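Local coordinates for protein thermotoga maritima TmcAL (Thermotoga maritima, PDB 5Y0T) that belongs to the HIGH nucleotidyl transferase family of the HUP clan and holds adenosine-5'-rp-alpha-thio-triphosphate in a Rossmann-like alpha/beta domain, at residues 25-30 / 187-192; 99-104 / 109-114; 8-13 / 19-24. All blocks are in the same frame, centred on the assembly; numbering follows the deposited sequence.

Interaction 1. Residues 25-30 / 187-192; sequences RELVKP and RFHTIK. With TAT (adenosine-5'-rp-alpha-thio-triphosphate), chain E.
One face of the His189 imidazole is covered by Val28, whose CG2 methyl sits 4.3 Å from the ring centroid and only 16° off the ring normal, a CH-pi contact displaced toward the NE2-CD2 side. At its rim, NE2 of the same ring is hydrogen-bonded to the carboxylate of Asp98; the two contacts together should restrain the rotation of the ring. Asp98 also forms a salt bridge with Arg187, two residues earlier on the strand. The contact belongs to the Rossmann-like fold of the HUP clan: the last turn of helix 15-28 lies over strand 187-192, which runs parallel to strand 98-103. Leu27 completes the meeting. With its CG anti to the backbone N (chi1 173°), it extends CD2 obliquely to the histidine, 3.9 Å from His189 CB, and the same methyl lies 4.4 Å from Ile191 CG2. No hydrogen bond joins helix and strand here; apolar methyl groups do the work, and the interface is modest, with Val28 buried and Leu27 at the exposed margin. The helix ends just beyond, where Lys29 takes a positive phi while its N is still bonded to Arg25 O. Ile191 divides its branches between two partners. Its CG2 stays with the helix, while CG1, placed between the backbone N and the carbonyl carbon (chi1 56°), leads the chain away to the nucleotide, bringing CD1 to within 3.6 Å of adenine N3 of the bound adenosine-5'-rp-alpha-thio-triphosphate.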
loop_
_atom_site.group_PDB
_atom_site.type_symbol
_atom_site.label_atom_id
_atom_site.label_comp_id
_atom_site.label_asym_id
_atom_site.label_seq_id
_atom_site.Cartn_x
_atom_site.Cartn_y
_atom_site.Cartn_z
ATOM N N ARG A 25 26.703 -27.086 -19.683
ATOM C CA ARG A 25 26.189 -28.199 -20.484
ATOM C C ARG A 25 27.336 -29.019 -21.065
ATOM O O ARG A 25 27.280 -30.251 -21.096
ATOM C CB ARG A 25 25.256 -27.676 -21.601
ATOM C CG ARG A 25 23.926 -27.087 -21.018
ATOM C CD ARG A 25 23.115 -26.346 -22.094
ATOM N NE ARG A 25 22.729 -27.244 -23.181
ATOM C CZ ARG A 25 22.594 -26.865 -24.447
ATOM N NH1 ARG A 25 22.819 -25.598 -24.789
ATOM N NH2 ARG A 25 22.231 -27.752 -25.370
ATOM N N GLU A 26 28.374 -28.337 -21.528
ATOM C CA GLU A 26 29.509 -29.022 -22.136
ATOM C C GLU A 26 30.347 -29.781 -21.096
ATOM O O GLU A 26 30.931 -30.817 -21.394
ATOM C CB GLU A 26 30.386 -28.014 -22.885
ATOM C CG GLU A 26 29.709 -27.409 -24.117
ATOM C CD GLU A 26 29.479 -28.442 -25.234
ATOM O OE1 GLU A 26 30.152 -29.502 -25.245
ATOM O OE2 GLU A 26 28.623 -28.190 -26.103
ATOM N N LEU A 27 30.426 -29.242 -19.887
ATOM C CA LEU A 27 31.112 -29.916 -18.786
ATOM C C LEU A 27 30.393 -31.201 -18.367
ATOM O O LEU A 27 31.000 -32.275 -18.317
ATOM C CB LEU A 27 31.234 -28.974 -17.588
ATOM C CG LEU A 27 31.788 -29.593 -16.292
ATOM C CD1 LEU A 27 33.257 -29.899 -16.441
ATOM C CD2 LEU A 27 31.545 -28.669 -15.111
ATOM N N VAL A 28 29.111 -31.068 -18.040
ATOM C CA VAL A 28 28.319 -32.160 -17.473
ATOM C C VAL A 28 27.770 -33.120 -18.534
ATOM O O VAL A 28 27.554 -34.301 -18.256
ATOM C CB VAL A 28 27.168 -31.564 -16.618
ATOM C CG1 VAL A 28 26.146 -32.619 -16.195
ATOM C CG2 VAL A 28 27.776 -30.857 -15.395
ATOM N N LYS A 29 27.577 -32.617 -19.756
ATOM C CA LYS A 29 26.947 -33.405 -20.830
ATOM C C LYS A 29 25.633 -34.027 -20.380
ATOM O O LYS A 29 25.446 -35.248 -20.453
ATOM C CB LYS A 29 27.904 -34.492 -21.327
ATOM C CG LYS A 29 29.178 -33.896 -21.912
ATOM C CD LYS A 29 30.114 -34.940 -22.463
ATOM C CE LYS A 29 31.345 -34.256 -23.026
ATOM N NZ LYS A 29 30.959 -33.035 -23.810
ATOM N N PRO A 30 24.705 -33.183 -19.920
ATOM C CA PRO A 30 23.430 -33.713 -19.430
ATOM C C PRO A 30 22.499 -34.108 -20.573
ATOM O O PRO A 30 22.649 -33.641 -21.715
ATOM C CB PRO A 30 22.849 -32.540 -18.633
ATOM C CG PRO A 30 23.329 -31.315 -19.415
ATOM C CD PRO A 30 24.707 -31.709 -19.986
ATOM N N ARG A 187 25.374 -33.530 -7.444
ATOM C CA ARG A 187 26.784 -33.176 -7.589
ATOM C C ARG A 187 26.921 -31.710 -7.996
ATOM O O ARG A 187 26.314 -31.291 -8.980
ATOM C CB ARG A 187 27.468 -34.068 -8.630
ATOM C CG ARG A 187 27.597 -35.531 -8.219
ATOM C CD ARG A 187 28.155 -36.367 -9.363
ATOM N NE ARG A 187 27.281 -36.334 -10.536
ATOM C CZ ARG A 187 26.560 -37.365 -10.960
ATOM N NH1 ARG A 187 26.632 -38.529 -10.328
ATOM N NH2 ARG A 187 25.800 -37.246 -12.040
ATOM N N PHE A 188 27.713 -30.941 -7.246
ATOM C CA PHE A 188 27.903 -29.515 -7.532
ATOM C C PHE A 188 29.222 -29.257 -8.261
ATOM O O PHE A 188 30.209 -29.964 -8.054
ATOM C CB PHE A 188 27.825 -28.680 -6.236
ATOM C CG PHE A 188 26.422 -28.558 -5.698
ATOM C CD1 PHE A 188 25.913 -29.512 -4.829
ATOM C CD2 PHE A 188 25.599 -27.529 -6.114
ATOM C CE1 PHE A 188 24.612 -29.417 -4.358
ATOM C CE2 PHE A 188 24.287 -27.419 -5.653
ATOM C CZ PHE A 188 23.793 -28.358 -4.775
ATOM N N HIS A 189 29.211 -28.282 -9.162
ATOM C CA HIS A 189 30.392 -27.953 -9.969
ATOM C C HIS A 189 30.497 -26.441 -10.065
ATOM O O HIS A 189 29.482 -25.769 -10.101
ATOM C CB HIS A 189 30.300 -28.513 -11.387
ATOM C CG HIS A 189 29.877 -29.944 -11.461
ATOM N ND1 HIS A 189 30.758 -30.961 -11.749
ATOM C CD2 HIS A 189 28.662 -30.525 -11.308
ATOM C CE1 HIS A 189 30.107 -32.112 -11.761
ATOM N NE2 HIS A 189 28.837 -31.877 -11.486
ATOM N N THR A 190 31.718 -25.925 -10.150
ATOM C CA THR A 190 31.938 -24.512 -10.443
ATOM C C THR A 190 32.384 -24.361 -11.883
ATOM O O THR A 190 32.990 -25.271 -12.448
ATOM C CB THR A 190 33.037 -23.864 -9.548
ATOM O OG1 THR A 190 34.313 -24.448 -9.866
ATOM C CG2 THR A 190 32.757 -24.073 -8.084
ATOM N N ILE A 191 32.051 -23.226 -12.488
ATOM C CA ILE A 191 32.798 -22.765 -13.644
ATOM C C ILE A 191 33.301 -21.358 -13.336
ATOM O O ILE A 191 32.707 -20.646 -12.528
ATOM C CB ILE A 191 31.949 -22.793 -14.951
ATOM C CG1 ILE A 191 30.656 -21.971 -14.816
ATOM C CG2 ILE A 191 31.637 -24.232 -15.339
ATOM C CD1 ILE A 191 30.766 -20.571 -15.389
ATOM N N LYS A 192 34.406 -20.970 -13.969
ATOM C CA LYS A 192 34.995 -19.664 -13.717
ATOM C C LYS A 192 34.165 -18.521 -14.305
ATOM O O LYS A 192 33.884 -18.516 -15.501
ATOM C CB LYS A 192 36.409 -19.595 -14.304
ATOM C CG LYS A 192 37.102 -18.245 -14.065
ATOM C CD LYS A 192 37.610 -18.118 -12.626
ATOM C CE LYS A 192 38.325 -16.779 -12.400
ATOM N NZ LYS A 192 37.327 -15.659 -12.273
HETATM N N1 TAT E . 30.814 -15.703 -16.532
HETATM C C2 TAT E . 30.477 -16.939 -16.116
HETATM N N3 TAT E . 29.320 -17.222 -15.493
HETATM C C4 TAT E . 28.412 -16.246 -15.250
HETATM C C5 TAT E . 28.696 -14.877 -15.690
HETATM C C6 TAT E . 29.996 -14.645 -16.362
HETATM N N6 TAT E . 30.346 -13.411 -16.797
HETATM N N7 TAT E . 27.633 -14.124 -15.335
HETATM C C8 TAT E . 26.732 -14.941 -14.729
HETATM N N9 TAT E . 27.203 -16.203 -14.682
HETATM P PA TAT E . 22.319 -15.065 -12.517
HETATM P PB TAT E . 24.335 -13.090 -11.698
HETATM P PG TAT E . 25.448 -10.610 -12.681
HETATM C "C1'" TAT E . 26.514 -17.367 -14.082
HETATM O O1A TAT E . 25.762 -10.212 -14.113
HETATM O O1B TAT E . 23.941 -12.341 -10.460
HETATM S S1G TAT E . 22.036 -15.836 -10.754
HETATM C "C2'" TAT E . 26.221 -17.094 -12.607
HETATM O "O2'" TAT E . 27.374 -17.286 -11.788
HETATM O O2A TAT E . 21.111 -14.905 -13.426
HETATM O O2B TAT E . 25.409 -14.143 -11.608
HETATM O O2G TAT E . 24.423 -9.701 -12.032
HETATM C "C3'" TAT E . 25.107 -18.080 -12.330
HETATM O "O3'" TAT E . 25.635 -19.382 -12.013
HETATM O O3A TAT E . 23.001 -13.603 -12.446
HETATM O O3B TAT E . 24.718 -12.038 -12.870
HETATM O O3G TAT E . 26.634 -10.905 -11.795
HETATM C "C4'" TAT E . 24.371 -18.146 -13.664
HETATM O "O4'" TAT E . 25.236 -17.596 -14.666
HETATM C "C5'" TAT E . 23.073 -17.333 -13.642
HETATM O "O5'" TAT E . 23.393 -15.989 -13.278
#

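Interaction 2. Residues 99-104 / 109-114. With TAT (adenosine-5'-rp-alpha-thio-triphosphate), chain E.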
loop_
_atom_site.group_PDB
_atom_site.type_symbol
_atom_site.label_atom_id
_atom_site.label_comp_id
_atom_site.label_asym_id
_atom_site.label_seq_id
_atom_site.Cartn_x
_atom_site.Cartn_y
_atom_site.Cartn_z
ATOM N N VAL A 99 24.481 -29.821 -10.526
ATOM C CA VAL A 99 24.252 -28.383 -10.557
ATOM C C VAL A 99 25.578 -27.665 -10.767
ATOM O O VAL A 99 26.583 -28.003 -10.133
ATOM C CB VAL A 99 23.573 -27.884 -9.254
ATOM C CG1 VAL A 99 23.652 -26.361 -9.155
ATOM C CG2 VAL A 99 22.121 -28.353 -9.206
ATOM N N VAL A 100 25.579 -26.702 -11.683
ATOM C CA VAL A 100 26.762 -25.919 -12.016
ATOM C C VAL A 100 26.510 -24.436 -11.745
ATOM O O VAL A 100 25.544 -23.869 -12.262
ATOM C CB VAL A 100 27.146 -26.077 -13.504
ATOM C CG1 VAL A 100 28.376 -25.245 -13.821
ATOM C CG2 VAL A 100 27.381 -27.547 -13.856
ATOM N N PHE A 101 27.367 -23.803 -10.953
ATOM C CA PHE A 101 27.220 -22.364 -10.732
ATOM C C PHE A 101 28.506 -21.626 -11.075
ATOM O O PHE A 101 29.588 -22.181 -10.930
ATOM C CB PHE A 101 26.807 -22.067 -9.280
ATOM C CG PHE A 101 27.718 -22.685 -8.237
ATOM C CD1 PHE A 101 27.380 -23.892 -7.634
ATOM C CD2 PHE A 101 28.877 -22.044 -7.833
ATOM C CE1 PHE A 101 28.210 -24.464 -6.676
ATOM C CE2 PHE A 101 29.705 -22.608 -6.874
ATOM C CZ PHE A 101 29.365 -23.823 -6.299
ATOM N N GLY A 102 28.379 -20.373 -11.511
ATOM C CA GLY A 102 29.531 -19.537 -11.780
ATOM C C GLY A 102 30.220 -19.163 -10.483
ATOM O O GLY A 102 29.561 -18.943 -9.463
ATOM N N SER A 103 31.547 -19.085 -10.531
ATOM C CA SER A 103 32.366 -18.916 -9.333
ATOM C C SER A 103 33.546 -17.978 -9.599
ATOM O O SER A 103 34.156 -18.024 -10.670
ATOM C CB SER A 103 32.846 -20.296 -8.857
ATOM O OG SER A 103 33.966 -20.222 -7.998
ATOM N N GLU A 104 33.871 -17.114 -8.641
ATOM C CA GLU A 104 35.028 -16.243 -8.813
ATOM C C GLU A 104 36.330 -17.034 -8.725
ATOM O O GLU A 104 37.300 -16.762 -9.462
ATOM C CB GLU A 104 35.029 -15.114 -7.767
ATOM C CG GLU A 104 33.892 -14.090 -7.933
ATOM C CD GLU A 104 32.617 -14.476 -7.195
ATOM O OE1 GLU A 104 32.536 -15.615 -6.668
ATOM O OE2 GLU A 104 31.688 -13.637 -7.145
ATOM N N GLU A 109 36.402 -27.596 -4.464
ATOM C CA GLU A 109 36.866 -28.311 -3.279
ATOM C C GLU A 109 36.885 -27.397 -2.061
ATOM O O GLU A 109 36.475 -27.803 -0.979
ATOM C CB GLU A 109 38.256 -28.902 -3.508
ATOM C CG GLU A 109 38.278 -30.032 -4.516
ATOM C CD GLU A 109 39.363 -31.049 -4.214
ATOM O OE1 GLU A 109 40.014 -30.931 -3.150
ATOM O OE2 GLU A 109 39.562 -31.965 -5.042
ATOM N N PHE A 110 37.340 -26.160 -2.250
ATOM C CA PHE A 110 37.315 -25.180 -1.165
ATOM C C PHE A 110 35.877 -24.923 -0.700
ATOM O O PHE A 110 35.591 -24.924 0.505
ATOM C CB PHE A 110 37.987 -23.860 -1.586
ATOM C CG PHE A 110 37.709 -22.719 -0.634
ATOM C CD1 PHE A 110 38.344 -22.654 0.594
ATOM C CD2 PHE A 110 36.789 -21.735 -0.959
ATOM C CE1 PHE A 110 38.075 -21.617 1.486
ATOM C CE2 PHE A 110 36.508 -20.702 -0.078
ATOM C CZ PHE A 110 37.157 -20.641 1.151
ATOM N N LEU A 111 34.958 -24.745 -1.647
ATOM C CA LEU A 111 33.575 -24.415 -1.286
ATOM C C LEU A 111 32.900 -25.581 -0.558
ATOM O O LEU A 111 32.124 -25.386 0.376
ATOM C CB LEU A 111 32.773 -24.040 -2.530
ATOM C CG LEU A 111 33.350 -22.871 -3.329
ATOM C CD1 LEU A 111 32.449 -22.555 -4.522
ATOM C CD2 LEU A 111 33.513 -21.648 -2.435
ATOM N N GLN A 112 33.206 -26.798 -0.990
ATOM C CA GLN A 112 32.651 -27.977 -0.342
ATOM C C GLN A 112 33.183 -28.143 1.081
ATOM O O GLN A 112 32.430 -28.531 1.978
ATOM C CB GLN A 112 32.944 -29.236 -1.173
ATOM C CG GLN A 112 31.889 -29.481 -2.268
ATOM C CD GLN A 112 32.343 -30.465 -3.323
ATOM O OE1 GLN A 112 33.460 -30.992 -3.262
ATOM N NE2 GLN A 112 31.479 -30.718 -4.307
ATOM N N ARG A 113 34.469 -27.863 1.287
ATOM C CA ARG A 113 35.040 -27.926 2.632
ATOM C C ARG A 113 34.337 -26.946 3.555
ATOM O O ARG A 113 34.011 -27.276 4.700
ATOM C CB ARG A 113 36.549 -27.634 2.617
ATOM C CG ARG A 113 37.425 -28.871 2.800
ATOM C CD ARG A 113 38.897 -28.524 3.119
ATOM N NE ARG A 113 39.489 -27.584 2.165
ATOM C CZ ARG A 113 39.836 -27.889 0.915
ATOM N NH1 ARG A 113 39.645 -29.118 0.446
ATOM N NH2 ARG A 113 40.370 -26.960 0.124
ATOM N N VAL A 114 34.107 -25.732 3.067
ATOM C CA VAL A 114 33.443 -24.731 3.895
ATOM C C VAL A 114 32.002 -25.143 4.164
ATOM O O VAL A 114 31.536 -25.066 5.308
ATOM C CB VAL A 114 33.468 -23.325 3.255
ATOM C CG1 VAL A 114 32.579 -22.365 4.033
ATOM C CG2 VAL A 114 34.892 -22.798 3.199
HETATM N N1 TAT E . 30.814 -15.703 -16.532
HETATM C C2 TAT E . 30.477 -16.939 -16.116
HETATM N N3 TAT E . 29.320 -17.222 -15.493
HETATM C C4 TAT E . 28.412 -16.246 -15.250
HETATM C C5 TAT E . 28.696 -14.877 -15.690
HETATM C C6 TAT E . 29.996 -14.645 -16.362
HETATM N N6 TAT E . 30.346 -13.411 -16.797
HETATM N N7 TAT E . 27.633 -14.124 -15.335
HETATM C C8 TAT E . 26.732 -14.941 -14.729
HETATM N N9 TAT E . 27.203 -16.203 -14.682
HETATM P PA TAT E . 22.319 -15.065 -12.517
HETATM P PB TAT E . 24.335 -13.090 -11.698
HETATM P PG TAT E . 25.448 -10.610 -12.681
HETATM C "C1'" TAT E . 26.514 -17.367 -14.082
HETATM O O1A TAT E . 25.762 -10.212 -14.113
HETATM O O1B TAT E . 23.941 -12.341 -10.460
HETATM S S1G TAT E . 22.036 -15.836 -10.754
HETATM C "C2'" TAT E . 26.221 -17.094 -12.607
HETATM O "O2'" TAT E . 27.374 -17.286 -11.788
HETATM O O2A TAT E . 21.111 -14.905 -13.426
HETATM O O2B TAT E . 25.409 -14.143 -11.608
HETATM O O2G TAT E . 24.423 -9.701 -12.032
HETATM C "C3'" TAT E . 25.107 -18.080 -12.330
HETATM O "O3'" TAT E . 25.635 -19.382 -12.013
HETATM O O3A TAT E . 23.001 -13.603 -12.446
HETATM O O3B TAT E . 24.718 -12.038 -12.870
HETATM O O3G TAT E . 26.634 -10.905 -11.795
HETATM C "C4'" TAT E . 24.371 -18.146 -13.664
HETATM O "O4'" TAT E . 25.236 -17.596 -14.666
HETATM C "C5'" TAT E . 23.073 -17.333 -13.642
HETATM O "O5'" TAT E . 23.393 -15.989 -13.278
#
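Strand 98-103 and helix 108-120 follow one another in the Rossmann-like domain and begin the long crossover to the parallel strand 187-192; Phe101 and Leu111 join them on the side of the sheet opposite Val100, which faces Ala24 and Val28 of helix 15-28. The two side chains approach from opposite directions. Leu111 sends CD1 to the edge of the Phe101 ring, near the ring plane, 3.6 Å from CE2 and 3.8 Å from CZ. Phe101 reaches out because its CG lies between the backbone N and the carbonyl carbon (chi1 54°), and Thr190 of the neighbouring strand packs against the same ring. Leu111 also rests on Val173 of helix 167-182, so its isobutyl group fills a buried junction of one strand and two helices. Ser103 borders this junction: its OG stands 4.5 Å from Leu111 CD1, and its hydroxyl is hydrogen-bonded to Asp169 and to the backbone N of Asn106, which satisfies a polar atom at an otherwise apolar spot. Between Phe101 and Ser103, Gly102 belongs to the nucleotide pocket. Its N-H points almost straight at the ribose, TAT O3' lying 3.0 Å from Gly102 N with an N-H...O angle of 176°. Having no side chain, the glycine lets the sugar come close: TAT O2' lies 3.1 Å from Gly102 CA. The chemistry is thus split along the strand: hydrocarbon contact faces the helix on one side, whereas the backbone amide of Gly102 bonds the sugar O3' on the other, and a single well-aligned bond helps set the position of the ribose.

Interaction 3. Residues 8-13 / 19-24; sequences VEYNPF and YHLTSA. With TAT (adenosine-5'-rp-alpha-thio-triphosphate), chain E.
Tyr10 and Phe13, from the loop after strand 3-8, both reach Leu21 of helix 15-28. Val8 closes the strand, with CG1 3.7 Å from TAT C5' and CB over the centre of one face of the Tyr10 ring. Glu9 N and Tyr10 N both donate to O2A of the alpha-thiophosphate, at 2.8 and 2.9 Å, so two consecutive amides grip one oxygen; the Glu9 carboxylate turns away to Ser38 and Gln43. Tyr10 takes a positive phi, and its ring is sandwiched between Val8 and CD2 of Phe13, which lies over the centre of the other face. Its OH stands 4.1 Å from Leu21 CD2 and is bound to a water 2.8 Å away that sits in the planes of the Tyr10 and His20 rings and also hydrogen-bonds to His20 ND1. The loop then runs through Asn11 to Pro12, entered by a cis peptide bond. Phe13 presents its edge to Leu21, CZ lying 4.4 Å from CD2. On the helix, His20 CG lies 3.3 Å from the ribose O4', one face of the ring turned to the sugar, while NE2 bonds to Val100 O; with both nitrogens held, the ring orientation is set. Tyr19 gives the adenine C2 the edge of its ring, CG being anti to the backbone N (chi1 -170°). With His14 and His17, both hydrogen-bonded to the nucleotide through NE2, the strand-loop-helix unit carries the HxGH signature, at the start of helix 15-28, characteristic of HIGH nucleotidyl transferases.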
loop_
_atom_site.group_PDB
_atom_site.type_symbol
_atom_site.label_atom_id
_atom_site.label_comp_id
_atom_site.label_asym_id
_atom_site.label_seq_id
_atom_site.Cartn_x
_atom_site.Cartn_y
_atom_site.Cartn_z
ATOM N N VAL A 8 19.114 -19.403 -11.483
ATOM C CA VAL A 8 19.309 -18.235 -12.336
ATOM C C VAL A 8 18.294 -17.138 -12.057
ATOM O O VAL A 8 17.257 -17.366 -11.453
ATOM C CB VAL A 8 19.211 -18.601 -13.853
ATOM C CG1 VAL A 8 20.236 -19.672 -14.232
ATOM C CG2 VAL A 8 17.793 -19.083 -14.188
ATOM N N GLU A 9 18.616 -15.939 -12.523
ATOM C CA GLU A 9 17.735 -14.779 -12.429
ATOM C C GLU A 9 17.532 -14.226 -13.835
ATOM O O GLU A 9 16.418 -13.856 -14.193
ATOM C CB GLU A 9 18.283 -13.751 -11.449
ATOM C CG GLU A 9 18.246 -14.310 -10.033
ATOM C CD GLU A 9 18.167 -13.226 -8.977
ATOM O OE1 GLU A 9 19.079 -12.381 -8.939
ATOM O OE2 GLU A 9 17.169 -13.199 -8.220
ATOM N N TYR A 10 18.633 -14.064 -14.578
ATOM C CA TYR A 10 18.569 -13.648 -15.980
ATOM C C TYR A 10 17.887 -12.281 -16.101
ATOM O O TYR A 10 16.864 -12.156 -16.772
ATOM C CB TYR A 10 17.808 -14.698 -16.835
ATOM C CG TYR A 10 18.529 -16.031 -17.045
ATOM C CD1 TYR A 10 19.917 -16.138 -16.908
ATOM C CD2 TYR A 10 17.819 -17.176 -17.396
ATOM C CE1 TYR A 10 20.576 -17.361 -17.113
ATOM C CE2 TYR A 10 18.464 -18.393 -17.603
ATOM C CZ TYR A 10 19.835 -18.484 -17.469
ATOM O OH TYR A 10 20.470 -19.699 -17.692
ATOM N N ASN A 11 18.490 -11.259 -15.491
ATOM C CA ASN A 11 17.862 -9.943 -15.363
ATOM C C ASN A 11 18.706 -8.815 -15.944
ATOM O O ASN A 11 19.172 -7.953 -15.197
ATOM C CB ASN A 11 17.575 -9.632 -13.881
ATOM C CG ASN A 11 16.740 -8.361 -13.691
ATOM O OD1 ASN A 11 16.071 -7.902 -14.609
ATOM N ND2 ASN A 11 16.803 -7.783 -12.500
ATOM N N PRO A 12 18.903 -8.797 -17.274
ATOM C CA PRO A 12 18.425 -9.707 -18.324
ATOM C C PRO A 12 19.392 -10.871 -18.646
ATOM O O PRO A 12 20.513 -10.916 -18.115
ATOM C CB PRO A 12 18.320 -8.779 -19.531
ATOM C CG PRO A 12 19.573 -7.926 -19.367
ATOM C CD PRO A 12 19.669 -7.672 -17.853
ATOM N N PHE A 13 18.987 -11.767 -19.555
ATOM C CA PHE A 13 19.874 -12.861 -19.972
ATOM C C PHE A 13 20.939 -12.240 -20.840
ATOM O O PHE A 13 20.620 -11.702 -21.897
ATOM C CB PHE A 13 19.112 -13.937 -20.754
ATOM C CG PHE A 13 19.907 -15.191 -21.017
ATOM C CD1 PHE A 13 20.994 -15.178 -21.886
ATOM C CD2 PHE A 13 19.561 -16.381 -20.400
ATOM C CE1 PHE A 13 21.727 -16.334 -22.131
ATOM C CE2 PHE A 13 20.295 -17.542 -20.640
ATOM C CZ PHE A 13 21.379 -17.512 -21.490
ATOM N N TYR A 19 27.486 -17.854 -21.560
ATOM C CA TYR A 19 28.787 -18.449 -21.280
ATOM C C TYR A 19 28.684 -19.524 -20.206
ATOM O O TYR A 19 29.183 -20.631 -20.391
ATOM C CB TYR A 19 29.746 -17.346 -20.861
ATOM C CG TYR A 19 31.207 -17.725 -20.748
ATOM C CD1 TYR A 19 31.995 -17.905 -21.881
ATOM C CD2 TYR A 19 31.807 -17.838 -19.503
ATOM C CE1 TYR A 19 33.339 -18.209 -21.774
ATOM C CE2 TYR A 19 33.161 -18.132 -19.383
ATOM C CZ TYR A 19 33.916 -18.324 -20.519
ATOM O OH TYR A 19 35.258 -18.608 -20.390
ATOM N N HIS A 20 28.025 -19.194 -19.096
ATOM C CA HIS A 20 27.773 -20.145 -18.014
ATOM C C HIS A 20 26.979 -21.359 -18.481
ATOM O O HIS A 20 27.324 -22.505 -18.201
ATOM C CB HIS A 20 27.001 -19.469 -16.871
ATOM C CG HIS A 20 26.387 -20.436 -15.900
ATOM N ND1 HIS A 20 25.048 -20.767 -15.919
ATOM C CD2 HIS A 20 26.939 -21.167 -14.900
ATOM C CE1 HIS A 20 24.799 -21.647 -14.965
ATOM N NE2 HIS A 20 25.934 -21.917 -14.341
ATOM N N LEU A 21 25.891 -21.097 -19.187
ATOM C CA LEU A 21 24.967 -22.163 -19.546
ATOM C C LEU A 21 25.629 -23.124 -20.513
ATOM O O LEU A 21 25.499 -24.333 -20.388
ATOM C CB LEU A 21 23.694 -21.587 -20.162
ATOM C CG LEU A 21 22.609 -22.614 -20.465
ATOM C CD1 LEU A 21 22.226 -23.381 -19.198
ATOM C CD2 LEU A 21 21.414 -21.898 -21.066
ATOM N N THR A 22 26.348 -22.572 -21.478
ATOM C CA THR A 22 27.052 -23.390 -22.448
ATOM C C THR A 22 28.173 -24.179 -21.769
ATOM O O THR A 22 28.360 -25.371 -22.030
ATOM C CB THR A 22 27.633 -22.520 -23.583
ATOM O OG1 THR A 22 26.561 -21.878 -24.287
ATOM C CG2 THR A 22 28.418 -23.371 -24.561
ATOM N N SER A 23 28.914 -23.518 -20.891
ATOM C CA SER A 23 29.999 -24.201 -20.162
ATOM C C SER A 23 29.470 -25.366 -19.324
ATOM O O SER A 23 30.036 -26.477 -19.299
ATOM C CB SER A 23 30.741 -23.214 -19.251
ATOM O OG SER A 23 31.533 -22.318 -20.013
ATOM N N ALA A 24 28.382 -25.098 -18.630
ATOM C CA ALA A 24 27.775 -26.083 -17.756
ATOM C C ALA A 24 27.346 -27.308 -18.536
ATOM O O ALA A 24 27.566 -28.435 -18.096
ATOM C CB ALA A 24 26.557 -25.466 -17.037
HETATM N N1 TAT E . 30.814 -15.703 -16.532
HETATM C C2 TAT E . 30.477 -16.939 -16.116
HETATM N N3 TAT E . 29.320 -17.222 -15.493
HETATM C C4 TAT E . 28.412 -16.246 -15.250
HETATM C C5 TAT E . 28.696 -14.877 -15.690
HETATM C C6 TAT E . 29.996 -14.645 -16.362
HETATM N N6 TAT E . 30.346 -13.411 -16.797
HETATM N N7 TAT E . 27.633 -14.124 -15.335
HETATM C C8 TAT E . 26.732 -14.941 -14.729
HETATM N N9 TAT E . 27.203 -16.203 -14.682
HETATM P PA TAT E . 22.319 -15.065 -12.517
HETATM P PB TAT E . 24.335 -13.090 -11.698
HETATM P PG TAT E . 25.448 -10.610 -12.681
HETATM C "C1'" TAT E . 26.514 -17.367 -14.082
HETATM O O1A TAT E . 25.762 -10.212 -14.113
HETATM O O1B TAT E . 23.941 -12.341 -10.460
HETATM S S1G TAT E . 22.036 -15.836 -10.754
HETATM C "C2'" TAT E . 26.221 -17.094 -12.607
HETATM O "O2'" TAT E . 27.374 -17.286 -11.788
HETATM O O2A TAT E . 21.111 -14.905 -13.426
HETATM O O2B TAT E . 25.409 -14.143 -11.608
HETATM O O2G TAT E . 24.423 -9.701 -12.032
HETATM C "C3'" TAT E . 25.107 -18.080 -12.330
HETATM O "O3'" TAT E . 25.635 -19.382 -12.013
HETATM O O3A TAT E . 23.001 -13.603 -12.446
HETATM O O3B TAT E . 24.718 -12.038 -12.870
HETATM O O3G TAT E . 26.634 -10.905 -11.795
HETATM C "C4'" TAT E . 24.371 -18.146 -13.664
HETATM O "O4'" TAT E . 25.236 -17.596 -14.666
HETATM C "C5'" TAT E . 23.073 -17.333 -13.642
HETATM O "O5'" TAT E . 23.393 -15.989 -13.278
HETATM O O HOH W 1 23.222 -19.293 -17.409
#

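Overall arrangement
From the N terminus, interaction 3 comes first, closing the short loop that leads from strand 3-8 into helix 15-28. Interaction 1 then opens on the end of that same helix and closes only at strand 187-192, a loop of more than 150 residues. Interaction 2, the short link from strand 98-103 to helix 108-120, is nested inside it, while interaction 3 stands in series with both. Strands 98-103 and 187-192 are neighbours in the sheet, joined by backbone bonds such as Ser103 N to Ile191 O, and Val100 packs on Ala24 of the helix. All three contacts touch the nucleotide, so helix 15-28, the loop before it and strands 98-103 and 187-192 line one pocket.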